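Local coordinates for penicillin-binding protein 2B (Streptococcus pneumoniae, PDB 2WAD) that probably acts as a penicillin-binding transpeptidase, forming peptide cross-links between adjacent glycan strands during peripheral cell wall synthesis, at residues T75-V80 / S238-G243; A117-A122 / K172-L177; K325-S330 / P663-D668. One frame throughout, in Å; residues are numbered along the deposited sequence.

Contacts 1 and 2 both belong to the N-terminal, dimerisation-type part of the chain, with centres about 23 Å apart, and they touch where Lys241 NZ meets Tyr176 OH at 2.7 Å. Contact 3 lies in the transpeptidase domain, its centre about 44 Å from that of contact 1 and about 62 Å from that of contact 2. None is deep core. Contact 1 is a thin, purely ionic surface link between a strand and a loop. Contacts 2 and 3 each join two helices by similar chemistry, a tyrosine with an isoleucine over its ring and a carboxylate at its hydroxyl, but contact 3 adds an arginine and a water.

Contact 1: residues T75-V80 / S238-G243; sequences TLKQVV and SSEKAG
Lys77 and Glu240 are the two residues that meet here, a lysine sent out from a strand toward an acid on a loop. The strand runs first through Thr75, whose backbone is hydrogen-bonded to Asp222 of strand 215-225, and then through Leu76, whose side chain packs on Thr219 of the same neighbour. At Lys77 the CA-CB bond points toward residues 238-243. Its CG stands between the backbone N and the carbonyl carbon (chi1 53°), and from there the chain runs fully extended, so the ammonium is held well clear of the strand. Lys77 NZ comes to 3.9 Å from Glu240 OE1, a long salt bridge without a hydrogen bond, and Lys77 CE lies 4.1 Å from the same Glu240 OE1. The stronger partner of NZ is Asp222 OD1, also in a salt bridge, which leaves Glu240 OE1 as a second, longer one. Glu240 meets the lysine with an equally stretched chain; its other oxygen, OE2, is hydrogen-bonded to Thr191 OG1. Strand 72-83 is the middle strand of a three-stranded antiparallel sheet, flanked by strands 189-191 and 215-225, and Thr191 and Asp222 come from these two neighbours. The loop is tied within itself by an ST motif, in which Ala242 N donates to Ser239 OG at 2.9 Å and 161°, and by a bond from Ser238 OG to Gly243 O, also 2.9 Å. An inverse gamma turn at Ala242 is closed by a weak bond from Gly243 N to Lys241 O. Beyond Lys77 the strand continues through Gln78, whose side chain touches Ile217 of strand 215-225. Val79 keeps the pairing with that strand through a backbone bond to Ser218. Val80, buried, packs on Leu197 and shares a backbone bond with Ile192.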
ATOM      1  N   THR A  75     -13.354 -17.194   8.574  1.00 51.14           N
ATOM      2  CA  THR A  75     -14.635 -17.875   8.620  1.00 52.97           C
ATOM      3  C   THR A  75     -14.420 -19.388   8.563  1.00 53.88           C
ATOM      4  O   THR A  75     -13.510 -19.875   7.893  1.00 52.85           O
ATOM      5  CB  THR A  75     -15.638 -17.278   7.598  1.00 53.78           C
ATOM      6  OG1 THR A  75     -16.782 -18.129   7.457  1.00 59.96           O
ATOM      7  CG2 THR A  75     -14.996 -17.007   6.243  1.00 53.61           C
ATOM      8  N   LEU A  76     -15.227 -20.121   9.321  1.00 55.12           N
ATOM      9  CA  LEU A  76     -15.026 -21.556   9.518  1.00 56.84           C
ATOM     10  C   LEU A  76     -15.914 -22.333   8.540  1.00 56.47           C
ATOM     11  O   LEU A  76     -17.109 -22.051   8.436  1.00 58.65           O
ATOM     12  CB  LEU A  76     -15.383 -21.929  10.965  1.00 56.86           C
ATOM     13  CG  LEU A  76     -14.338 -22.552  11.902  1.00 60.69           C
ATOM     14  CD1 LEU A  76     -14.526 -22.094  13.344  1.00 61.26           C
ATOM     15  CD2 LEU A  76     -14.275 -24.081  11.833  1.00 63.62           C
ATOM     16  N   LYS A  77     -15.338 -23.290   7.814  1.00 55.05           N
ATOM     17  CA  LYS A  77     -16.109 -24.168   6.925  1.00 53.16           C
ATOM     18  C   LYS A  77     -15.898 -25.649   7.250  1.00 52.21           C
ATOM     19  O   LYS A  77     -15.020 -26.009   8.037  1.00 52.04           O
ATOM     20  CB  LYS A  77     -15.771 -23.897   5.456  1.00 52.20           C
ATOM     21  CG  LYS A  77     -14.282 -23.957   5.163  1.00 56.77           C
ATOM     22  CD  LYS A  77     -13.923 -23.470   3.767  1.00 61.86           C
ATOM     23  CE  LYS A  77     -12.412 -23.540   3.545  1.00 65.45           C
ATOM     24  NZ  LYS A  77     -11.946 -22.789   2.333  1.00 68.02           N
ATOM     25  N   GLN A  78     -16.714 -26.511   6.651  1.00 50.19           N
ATOM     26  CA  GLN A  78     -16.495 -27.951   6.745  1.00 46.55           C
ATOM     27  C   GLN A  78     -15.934 -28.477   5.430  1.00 43.76           C
ATOM     28  O   GLN A  78     -16.359 -28.039   4.367  1.00 42.90           O
ATOM     29  CB  GLN A  78     -17.792 -28.671   7.103  1.00 47.66           C
ATOM     30  CG  GLN A  78     -18.369 -28.223   8.428  1.00 50.10           C
ATOM     31  CD  GLN A  78     -18.552 -29.384   9.372  1.00 58.94           C
ATOM     32  OE1 GLN A  78     -17.579 -29.917   9.915  1.00 62.28           O
ATOM     33  NE2 GLN A  78     -19.804 -29.796   9.567  1.00 60.84           N
ATOM     34  N   VAL A  79     -14.992 -29.413   5.508  1.00 40.08           N
ATOM     35  CA  VAL A  79     -14.155 -29.767   4.362  1.00 37.85           C
ATOM     36  C   VAL A  79     -13.808 -31.256   4.387  1.00 37.34           C
ATOM     37  O   VAL A  79     -13.718 -31.851   5.457  1.00 35.20           O
ATOM     38  CB  VAL A  79     -12.859 -28.904   4.377  1.00 39.09           C
ATOM     39  CG1 VAL A  79     -11.670 -29.644   3.823  1.00 39.34           C
ATOM     40  CG2 VAL A  79     -13.056 -27.583   3.624  1.00 33.90           C
ATOM     41  N   VAL A  80     -13.635 -31.870   3.219  1.00 37.16           N
ATOM     42  CA  VAL A  80     -13.037 -33.202   3.164  1.00 36.64           C
ATOM     43  C   VAL A  80     -11.516 -33.083   3.252  1.00 36.32           C
ATOM     44  O   VAL A  80     -10.909 -32.396   2.426  1.00 35.57           O
ATOM     45  CB  VAL A  80     -13.422 -33.993   1.899  1.00 36.01           C
ATOM     46  CG1 VAL A  80     -12.708 -35.346   1.891  1.00 34.46           C
ATOM     47  CG2 VAL A  80     -14.926 -34.201   1.853  1.00 38.55           C
ATOM     48  N   SER A 238      -3.810 -15.367  -0.420  1.00 45.34           N
ATOM     49  CA  SER A 238      -3.943 -16.491  -1.339  1.00 47.55           C
ATOM     50  C   SER A 238      -4.905 -17.543  -0.794  1.00 49.66           C
ATOM     51  O   SER A 238      -4.885 -17.852   0.391  1.00 50.18           O
ATOM     52  CB  SER A 238      -2.586 -17.146  -1.576  1.00 47.04           C
ATOM     53  OG  SER A 238      -2.241 -17.955  -0.468  1.00 43.64           O
ATOM     54  N   SER A 239      -5.744 -18.094  -1.665  1.00 52.85           N
ATOM     55  CA  SER A 239      -6.685 -19.144  -1.299  1.00 54.67           C
ATOM     56  C   SER A 239      -5.954 -20.458  -1.041  1.00 55.22           C
ATOM     57  O   SER A 239      -4.830 -20.663  -1.495  1.00 54.67           O
ATOM     58  CB  SER A 239      -7.653 -19.364  -2.458  1.00 56.30           C
ATOM     59  OG  SER A 239      -6.948 -19.903  -3.569  1.00 59.48           O
ATOM     60  N   GLU A 240      -6.614 -21.351  -0.314  1.00 58.21           N
ATOM     61  CA  GLU A 240      -6.113 -22.706  -0.052  1.00 59.77           C
ATOM     62  C   GLU A 240      -5.908 -23.507  -1.339  1.00 60.17           C
ATOM     63  O   GLU A 240      -4.953 -24.274  -1.469  1.00 58.93           O
ATOM     64  CB  GLU A 240      -7.109 -23.432   0.847  1.00 60.10           C
ATOM     65  CG  GLU A 240      -6.782 -24.883   1.145  1.00 62.54           C
ATOM     66  CD  GLU A 240      -7.734 -25.447   2.180  1.00 69.24           C
ATOM     67  OE1 GLU A 240      -8.964 -25.250   2.036  1.00 69.21           O
ATOM     68  OE2 GLU A 240      -7.247 -26.071   3.147  1.00 72.41           O
ATOM     69  N   LYS A 241      -6.835 -23.307  -2.271  1.00 62.19           N
ATOM     70  CA  LYS A 241      -6.799 -23.851  -3.623  1.00 64.64           C
ATOM     71  C   LYS A 241      -5.567 -23.404  -4.415  1.00 66.09           C
ATOM     72  O   LYS A 241      -4.838 -24.243  -4.949  1.00 66.59           O
ATOM     73  CB  LYS A 241      -8.071 -23.418  -4.360  1.00 64.67           C
ATOM     74  CG  LYS A 241      -8.346 -24.117  -5.682  1.00 67.56           C
ATOM     75  CD  LYS A 241      -9.103 -25.429  -5.475  1.00 72.40           C
ATOM     76  CE  LYS A 241      -9.672 -25.941  -6.788  1.00 72.56           C
ATOM     77  NZ  LYS A 241      -9.572 -27.422  -6.868  1.00 76.42           N
ATOM     78  N   ALA A 242      -5.343 -22.090  -4.495  1.00 67.22           N
ATOM     79  CA  ALA A 242      -4.233 -21.529  -5.265  1.00 68.31           C
ATOM     80  C   ALA A 242      -2.976 -21.356  -4.416  1.00 69.44           C
ATOM     81  O   ALA A 242      -2.325 -20.313  -4.480  1.00 72.10           O
ATOM     82  CB  ALA A 242      -4.631 -20.192  -5.898  1.00 67.47           C
ATOM     83  N   GLY A 243      -2.637 -22.386  -3.648  1.00 69.76           N
ATOM     84  CA  GLY A 243      -1.580 -22.341  -2.640  1.00 71.32           C
ATOM     85  C   GLY A 243      -0.720 -21.095  -2.550  1.00 72.82           C
ATOM     86  O   GLY A 243      -1.190 -20.008  -2.182  1.00 73.89           O
TER

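Contact 2: residues A117-A122 / K172-L177; sequences ADYYLA and KKEIYL
A tyrosine with an isoleucine over its ring and a glutamate at its hydroxyl joins two helices here: Tyr119, near the end of helix 113-121, meets Glu174 and Ile175 of helix 169-182 in the helical portion of the dimerisation-type region, away from the active-site serine and the zinc site. The backbones come close, with Tyr119 CA 6.4 Å from Ile175 CA. Tyr119 CG lies anti to its own backbone N (chi1 179°), which swings the ring across to the second helix. There Ile175 covers one face as a CH-pi contact: its CG1 is 3.4 Å from the ring centroid and just 3° off the normal, almost exactly above the middle. Ile175 CD1, the end of the same branch, lies 3.6 Å from Tyr119 CD2, and the other branch, CG2, 3.8 Å from Tyr119 CB. Glu174 arrives at the hydroxyl end. Its bond to CB points neither toward nor away from the first helix, but the extended chain brings the carboxylate to the ring edge, where Tyr119 OH donates to Glu174 OE2 at 2.6 Å. The carboxylate is turned 55° from the ring and accepts through the anti lone pair of OE2, the one facing away from OE1. Helix 90-100 borders the pair, Lys94 touching Tyr119 and Lys98 touching Glu174. Apolar cover on the face and one short bond at the hydroxyl limit how the ring can turn; the phenol proton is engaged, and the bond would probably stabilise the glutamate in its charged form.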
ATOM      1  N   ALA A 117      -0.393 -37.793 -16.699  1.00 51.19           N
ATOM      2  CA  ALA A 117       0.705 -38.747 -16.832  1.00 51.35           C
ATOM      3  C   ALA A 117       0.915 -39.505 -15.523  1.00 50.17           C
ATOM      4  O   ALA A 117       1.232 -40.697 -15.524  1.00 49.90           O
ATOM      5  CB  ALA A 117       1.976 -38.035 -17.250  1.00 51.60           C
ATOM      6  N   ASP A 118       0.725 -38.791 -14.418  1.00 49.63           N
ATOM      7  CA  ASP A 118       0.739 -39.366 -13.081  1.00 48.35           C
ATOM      8  C   ASP A 118      -0.297 -40.469 -12.914  1.00 47.57           C
ATOM      9  O   ASP A 118       0.049 -41.600 -12.562  1.00 46.17           O
ATOM     10  CB  ASP A 118       0.523 -38.275 -12.037  1.00 48.72           C
ATOM     11  CG  ASP A 118       1.802 -37.538 -11.700  1.00 48.13           C
ATOM     12  OD1 ASP A 118       2.886 -37.970 -12.142  1.00 51.01           O
ATOM     13  OD2 ASP A 118       1.722 -36.534 -10.970  1.00 50.59           O
ATOM     14  N   TYR A 119      -1.561 -40.144 -13.184  1.00 48.11           N
ATOM     15  CA  TYR A 119      -2.642 -41.129 -13.123  1.00 45.74           C
ATOM     16  C   TYR A 119      -2.352 -42.327 -14.016  1.00 45.29           C
ATOM     17  O   TYR A 119      -2.575 -43.479 -13.642  1.00 45.74           O
ATOM     18  CB  TYR A 119      -3.965 -40.487 -13.545  1.00 45.45           C
ATOM     19  CG  TYR A 119      -5.125 -41.453 -13.542  1.00 44.64           C
ATOM     20  CD1 TYR A 119      -5.833 -41.712 -12.376  1.00 48.72           C
ATOM     21  CD2 TYR A 119      -5.518 -42.105 -14.702  1.00 43.89           C
ATOM     22  CE1 TYR A 119      -6.896 -42.596 -12.364  1.00 45.25           C
ATOM     23  CE2 TYR A 119      -6.589 -42.977 -14.702  1.00 44.76           C
ATOM     24  CZ  TYR A 119      -7.268 -43.221 -13.528  1.00 45.18           C
ATOM     25  OH  TYR A 119      -8.329 -44.093 -13.502  1.00 52.20           O
ATOM     26  N   TYR A 120      -1.847 -42.052 -15.212  1.00 45.11           N
ATOM     27  CA  TYR A 120      -1.597 -43.105 -16.193  1.00 44.79           C
ATOM     28  C   TYR A 120      -0.509 -44.070 -15.720  1.00 46.37           C
ATOM     29  O   TYR A 120      -0.610 -45.287 -15.911  1.00 44.40           O
ATOM     30  CB  TYR A 120      -1.232 -42.476 -17.543  1.00 43.20           C
ATOM     31  CG  TYR A 120      -0.827 -43.479 -18.597  1.00 44.64           C
ATOM     32  CD1 TYR A 120      -1.760 -44.339 -19.159  1.00 43.69           C
ATOM     33  CD2 TYR A 120       0.495 -43.568 -19.028  1.00 45.56           C
ATOM     34  CE1 TYR A 120      -1.394 -45.268 -20.113  1.00 44.83           C
ATOM     35  CE2 TYR A 120       0.873 -44.502 -19.985  1.00 43.86           C
ATOM     36  CZ  TYR A 120      -0.074 -45.339 -20.522  1.00 48.08           C
ATOM     37  OH  TYR A 120       0.301 -46.258 -21.468  1.00 52.91           O
ATOM     38  N   LEU A 121       0.527 -43.510 -15.101  1.00 47.79           N
ATOM     39  CA  LEU A 121       1.661 -44.289 -14.622  1.00 50.05           C
ATOM     40  C   LEU A 121       1.345 -45.044 -13.332  1.00 51.93           C
ATOM     41  O   LEU A 121       2.085 -45.938 -12.923  1.00 53.20           O
ATOM     42  CB  LEU A 121       2.880 -43.385 -14.415  1.00 50.72           C
ATOM     43  CG  LEU A 121       3.459 -42.664 -15.635  1.00 49.29           C
ATOM     44  CD1 LEU A 121       4.658 -41.840 -15.225  1.00 54.56           C
ATOM     45  CD2 LEU A 121       3.814 -43.633 -16.756  1.00 45.29           C
ATOM     46  N   ALA A 122       0.231 -44.683 -12.704  1.00 51.98           N
ATOM     47  CA  ALA A 122      -0.201 -45.292 -11.458  1.00 52.02           C
ATOM     48  C   ALA A 122      -0.320 -46.804 -11.547  1.00 52.96           C
ATOM     49  O   ALA A 122      -0.168 -47.490 -10.545  1.00 54.38           O
ATOM     50  CB  ALA A 122      -1.522 -44.692 -11.014  1.00 50.57           C
ATOM     51  N   LYS A 172     -12.488 -38.886 -15.883  1.00 53.00           N
ATOM     52  CA  LYS A 172     -11.834 -37.616 -15.605  1.00 52.47           C
ATOM     53  C   LYS A 172     -12.030 -37.147 -14.165  1.00 50.04           C
ATOM     54  O   LYS A 172     -11.211 -36.403 -13.621  1.00 47.90           O
ATOM     55  CB  LYS A 172     -12.273 -36.532 -16.590  1.00 53.25           C
ATOM     56  CG  LYS A 172     -11.630 -36.662 -17.963  1.00 59.80           C
ATOM     57  CD  LYS A 172     -11.795 -35.384 -18.766  1.00 67.50           C
ATOM     58  CE  LYS A 172     -11.208 -35.539 -20.160  1.00 70.87           C
ATOM     59  NZ  LYS A 172     -11.771 -34.511 -21.078  1.00 72.84           N
ATOM     60  N   LYS A 173     -13.119 -37.599 -13.554  1.00 48.90           N
ATOM     61  CA  LYS A 173     -13.489 -37.154 -12.217  1.00 47.62           C
ATOM     62  C   LYS A 173     -12.692 -37.907 -11.169  1.00 46.50           C
ATOM     63  O   LYS A 173     -12.283 -37.324 -10.164  1.00 43.50           O
ATOM     64  CB  LYS A 173     -14.978 -37.372 -11.967  1.00 49.18           C
ATOM     65  CG  LYS A 173     -15.899 -36.554 -12.865  1.00 50.47           C
ATOM     66  CD  LYS A 173     -17.351 -36.866 -12.526  1.00 55.71           C
ATOM     67  CE  LYS A 173     -18.288 -35.827 -13.108  1.00 60.45           C
ATOM     68  NZ  LYS A 173     -19.677 -36.120 -12.675  1.00 65.02           N
ATOM     69  N   GLU A 174     -12.455 -39.193 -11.402  1.00 44.15           N
ATOM     70  CA  GLU A 174     -11.594 -39.908 -10.483  1.00 46.87           C
ATOM     71  C   GLU A 174     -10.153 -39.439 -10.660  1.00 46.65           C
ATOM     72  O   GLU A 174      -9.423 -39.268  -9.677  1.00 46.30           O
ATOM     73  CB  GLU A 174     -11.783 -41.426 -10.548  1.00 46.68           C
ATOM     74  CG  GLU A 174     -11.126 -42.129 -11.707  1.00 51.51           C
ATOM     75  CD  GLU A 174     -11.404 -43.622 -11.691  1.00 56.63           C
ATOM     76  OE1 GLU A 174     -12.414 -44.061 -11.091  1.00 56.06           O
ATOM     77  OE2 GLU A 174     -10.600 -44.361 -12.290  1.00 60.36           O
ATOM     78  N   ILE A 175      -9.767 -39.153 -11.900  1.00 46.27           N
ATOM     79  CA  ILE A 175      -8.428 -38.616 -12.136  1.00 46.67           C
ATOM     80  C   ILE A 175      -8.225 -37.315 -11.384  1.00 45.97           C
ATOM     81  O   ILE A 175      -7.174 -37.075 -10.787  1.00 48.63           O
ATOM     82  CB  ILE A 175      -8.113 -38.409 -13.621  1.00 47.10           C
ATOM     83  CG1 ILE A 175      -8.230 -39.737 -14.367  1.00 46.28           C
ATOM     84  CG2 ILE A 175      -6.701 -37.849 -13.769  1.00 45.24           C
ATOM     85  CD1 ILE A 175      -7.838 -39.633 -15.827  1.00 51.32           C
ATOM     86  N   TYR A 176      -9.254 -36.478 -11.393  1.00 45.48           N
ATOM     87  CA  TYR A 176      -9.223 -35.249 -10.607  1.00 43.04           C
ATOM     88  C   TYR A 176      -9.017 -35.477  -9.109  1.00 41.91           C
ATOM     89  O   TYR A 176      -8.189 -34.826  -8.482  1.00 44.53           O
ATOM     90  CB  TYR A 176     -10.495 -34.432 -10.855  1.00 42.69           C
ATOM     91  CG  TYR A 176     -10.535 -33.141 -10.068  1.00 44.41           C
ATOM     92  CD1 TYR A 176      -9.693 -32.082 -10.388  1.00 45.81           C
ATOM     93  CD2 TYR A 176     -11.403 -32.993  -8.997  1.00 41.85           C
ATOM     94  CE1 TYR A 176      -9.734 -30.893  -9.667  1.00 46.91           C
ATOM     95  CE2 TYR A 176     -11.449 -31.831  -8.265  1.00 46.14           C
ATOM     96  CZ  TYR A 176     -10.619 -30.783  -8.606  1.00 49.64           C
ATOM     97  OH  TYR A 176     -10.685 -29.634  -7.862  1.00 52.10           O
ATOM     98  N   LEU A 177      -9.795 -36.389  -8.538  1.00 42.46           N
ATOM     99  CA  LEU A 177      -9.702 -36.753  -7.127  1.00 42.54           C
ATOM    100  C   LEU A 177      -8.339 -37.320  -6.729  1.00 43.64           C
ATOM    101  O   LEU A 177      -7.732 -36.832  -5.770  1.00 44.57           O
ATOM    102  CB  LEU A 177     -10.834 -37.711  -6.734  1.00 39.51           C
ATOM    103  CG  LEU A 177     -12.189 -37.002  -6.558  1.00 42.35           C
ATOM    104  CD1 LEU A 177     -13.340 -37.985  -6.410  1.00 45.03           C
ATOM    105  CD2 LEU A 177     -12.233 -35.940  -5.448  1.00 32.46           C
TER

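Contact 3: residues K325-S330 / P663-D668; sequences KSYFNS and PAIARD. Unlike the reference sequence in segment 663-668: Ala664 (reference Ser).
Ile665 and Asp668 turn their side chains the same way, CG1 of the first (chi1 -63°) and CG of the second (chi1 -74°) each lying anti to the carbonyl carbon; one helical turn apart, they meet Tyr327 over a ring face and at its hydroxyl. The contact pairs helix 314-334 with the C-terminal helix 661-676 in the penicillin-binding, beta-lactamase-type fold, where such terminal helices pack against the central sheet. Ile665 also touches Val649 of that sheet, and Phe328 packs on Leu361. Segments 325-330 and 663-668 run nearly antiparallel (162°) with their axes 11.4 Å apart, and the tyrosine spans much of that distance. Ile665 CG1 sits 3.6 Å from the centroid of the Tyr327 ring, a CH-pi contact, while the two side chains run past one another in opposite directions. Tyr327 OH donates to Asp668 OD1 at 2.7 Å; the oxygen lies at the ring edge, but the hydroxyl approaches it from above the carboxylate plane. Ala664, a serine in the reference sequence, brings its CB to 3.7 Å from Tyr327 OH. Arg667 takes the other carboxylate oxygen side-on, NE at 2.9 Å from Asp668 OD2 and NH2 on the same atom. A water in the guanidinium plane donates to Tyr327 OH and accepts from Arg667 NH2, 2.8 Å from that nitrogen.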
ATOM      1  N   LYS A 325     -16.223  13.865  -0.958  1.00 38.33           N
ATOM      2  CA  LYS A 325     -17.309  13.616  -1.878  1.00 39.90           C
ATOM      3  C   LYS A 325     -18.267  14.821  -1.934  1.00 36.58           C
ATOM      4  O   LYS A 325     -18.717  15.233  -3.005  1.00 34.68           O
ATOM      5  CB  LYS A 325     -18.013  12.307  -1.498  1.00 42.67           C
ATOM      6  CG  LYS A 325     -18.560  11.589  -2.727  1.00 51.18           C
ATOM      7  CD  LYS A 325     -19.364  10.349  -2.389  1.00 64.56           C
ATOM      8  CE  LYS A 325     -19.901   9.761  -3.690  1.00 74.99           C
ATOM      9  NZ  LYS A 325     -20.682   8.502  -3.476  1.00 77.32           N
ATOM     10  N   SER A 326     -18.533  15.425  -0.786  1.00 34.38           N
ATOM     11  CA  SER A 326     -19.337  16.639  -0.760  1.00 36.03           C
ATOM     12  C   SER A 326     -18.744  17.805  -1.579  1.00 36.15           C
ATOM     13  O   SER A 326     -19.384  18.346  -2.491  1.00 34.34           O
ATOM     14  CB  SER A 326     -19.625  17.038   0.693  1.00 35.63           C
ATOM     15  OG  SER A 326     -20.262  18.301   0.704  1.00 37.94           O
ATOM     16  N   TYR A 327     -17.503  18.180  -1.276  1.00 33.88           N
ATOM     17  CA  TYR A 327     -16.801  19.161  -2.085  1.00 34.52           C
ATOM     18  C   TYR A 327     -16.659  18.820  -3.569  1.00 33.42           C
ATOM     19  O   TYR A 327     -16.898  19.659  -4.447  1.00 34.73           O
ATOM     20  CB  TYR A 327     -15.419  19.485  -1.494  1.00 32.54           C
ATOM     21  CG  TYR A 327     -15.410  20.499  -0.377  1.00 36.29           C
ATOM     22  CD1 TYR A 327     -15.321  21.866  -0.647  1.00 30.72           C
ATOM     23  CD2 TYR A 327     -15.478  20.094   0.957  1.00 35.42           C
ATOM     24  CE1 TYR A 327     -15.290  22.784   0.385  1.00 38.57           C
ATOM     25  CE2 TYR A 327     -15.442  21.004   1.986  1.00 30.70           C
ATOM     26  CZ  TYR A 327     -15.348  22.348   1.700  1.00 34.49           C
ATOM     27  OH  TYR A 327     -15.303  23.247   2.746  1.00 37.44           O
ATOM     28  N   PHE A 328     -16.249  17.605  -3.896  1.00 34.71           N
ATOM     29  CA  PHE A 328     -16.086  17.301  -5.327  1.00 35.81           C
ATOM     30  C   PHE A 328     -17.386  17.431  -6.124  1.00 34.99           C
ATOM     31  O   PHE A 328     -17.357  17.931  -7.238  1.00 36.28           O
ATOM     32  CB  PHE A 328     -15.494  15.901  -5.586  1.00 35.56           C
ATOM     33  CG  PHE A 328     -14.828  15.782  -6.939  1.00 35.17           C
ATOM     34  CD1 PHE A 328     -13.496  16.135  -7.108  1.00 35.39           C
ATOM     35  CD2 PHE A 328     -15.538  15.352  -8.051  1.00 33.06           C
ATOM     36  CE1 PHE A 328     -12.877  16.051  -8.356  1.00 30.46           C
ATOM     37  CE2 PHE A 328     -14.946  15.260  -9.310  1.00 32.64           C
ATOM     38  CZ  PHE A 328     -13.603  15.619  -9.466  1.00 37.96           C
ATOM     39  N   ASN A 329     -18.505  16.937  -5.594  1.00 34.30           N
ATOM     40  CA  ASN A 329     -19.789  17.082  -6.287  1.00 35.55           C
ATOM     41  C   ASN A 329     -20.217  18.534  -6.438  1.00 36.57           C
ATOM     42  O   ASN A 329     -20.775  18.906  -7.460  1.00 35.34           O
ATOM     43  CB  ASN A 329     -20.905  16.294  -5.583  1.00 37.57           C
ATOM     44  CG  ASN A 329     -20.935  14.819  -5.980  1.00 38.41           C
ATOM     45  OD1 ASN A 329     -20.883  14.463  -7.164  1.00 40.83           O
ATOM     46  ND2 ASN A 329     -21.004  13.962  -4.988  1.00 33.91           N
ATOM     47  N   SER A 330     -19.948  19.354  -5.427  1.00 38.16           N
ATOM     48  CA  SER A 330     -20.236  20.782  -5.530  1.00 41.65           C
ATOM     49  C   SER A 330     -19.437  21.394  -6.681  1.00 40.84           C
ATOM     50  O   SER A 330     -19.973  22.139  -7.519  1.00 40.70           O
ATOM     51  CB  SER A 330     -19.895  21.468  -4.199  1.00 43.17           C
ATOM     52  OG  SER A 330     -20.503  22.744  -4.117  1.00 48.93           O
ATOM     53  N   PRO A 663      -7.777  25.065   0.507  1.00 34.39           N
ATOM     54  CA  PRO A 663      -7.611  25.459   1.905  1.00 35.57           C
ATOM     55  C   PRO A 663      -8.840  25.138   2.757  1.00 35.66           C
ATOM     56  O   PRO A 663      -8.700  24.785   3.928  1.00 37.72           O
ATOM     57  CB  PRO A 663      -7.439  26.983   1.820  1.00 38.99           C
ATOM     58  CG  PRO A 663      -6.889  27.221   0.410  1.00 37.60           C
ATOM     59  CD  PRO A 663      -7.463  26.156  -0.445  1.00 34.80           C
ATOM     60  N   ALA A 664     -10.036  25.221   2.174  1.00 35.93           N
ATOM     61  CA  ALA A 664     -11.268  25.008   2.948  1.00 34.46           C
ATOM     62  C   ALA A 664     -11.426  23.522   3.257  1.00 32.54           C
ATOM     63  O   ALA A 664     -11.850  23.131   4.351  1.00 34.64           O
ATOM     64  CB  ALA A 664     -12.495  25.543   2.189  1.00 33.01           C
ATOM     65  N   ILE A 665     -11.074  22.679   2.301  1.00 31.32           N
ATOM     66  CA  ILE A 665     -11.054  21.239   2.569  1.00 33.35           C
ATOM     67  C   ILE A 665     -10.045  20.903   3.666  1.00 32.47           C
ATOM     68  O   ILE A 665     -10.395  20.234   4.636  1.00 31.47           O
ATOM     69  CB  ILE A 665     -10.787  20.402   1.298  1.00 33.85           C
ATOM     70  CG1 ILE A 665     -11.917  20.618   0.284  1.00 34.75           C
ATOM     71  CG2 ILE A 665     -10.680  18.922   1.657  1.00 33.04           C
ATOM     72  CD1 ILE A 665     -11.538  20.228  -1.143  1.00 31.98           C
ATOM     73  N   ALA A 666      -8.819  21.412   3.535  1.00 33.51           N
ATOM     74  CA  ALA A 666      -7.768  21.227   4.544  1.00 34.74           C
ATOM     75  C   ALA A 666      -8.238  21.654   5.945  1.00 33.71           C
ATOM     76  O   ALA A 666      -8.052  20.957   6.942  1.00 38.32           O
ATOM     77  CB  ALA A 666      -6.484  22.015   4.131  1.00 28.57           C
ATOM     78  N   ARG A 667      -8.832  22.833   6.027  1.00 34.33           N
ATOM     79  CA  ARG A 667      -9.359  23.356   7.288  1.00 31.00           C
ATOM     80  C   ARG A 667     -10.426  22.440   7.853  1.00 30.39           C
ATOM     81  O   ARG A 667     -10.456  22.152   9.050  1.00 32.90           O
ATOM     82  CB  ARG A 667      -9.991  24.715   6.967  1.00 29.91           C
ATOM     83  CG  ARG A 667     -10.742  25.361   8.139  1.00 35.74           C
ATOM     84  CD  ARG A 667     -11.603  26.486   7.587  1.00 34.79           C
ATOM     85  NE  ARG A 667     -12.747  25.923   6.864  1.00 34.07           N
ATOM     86  CZ  ARG A 667     -13.356  26.532   5.858  1.00 40.35           C
ATOM     87  NH1 ARG A 667     -12.900  27.708   5.447  1.00 38.89           N
ATOM     88  NH2 ARG A 667     -14.407  25.964   5.264  1.00 34.69           N
ATOM     89  N   ASP A 668     -11.349  22.010   6.997  1.00 31.76           N
ATOM     90  CA  ASP A 668     -12.477  21.236   7.490  1.00 34.34           C
ATOM     91  C   ASP A 668     -12.014  19.849   7.929  1.00 36.18           C
ATOM     92  O   ASP A 668     -12.652  19.247   8.797  1.00 36.19           O
ATOM     93  CB  ASP A 668     -13.554  21.071   6.426  1.00 32.95           C
ATOM     94  CG  ASP A 668     -14.359  22.337   6.185  1.00 36.38           C
ATOM     95  OD1 ASP A 668     -15.174  22.312   5.247  1.00 39.31           O
ATOM     96  OD2 ASP A 668     -14.176  23.352   6.882  1.00 39.72           O
TER
HETATM   97  O   HOH W   1     -15.844  26.360   2.861  1.00 51.97           O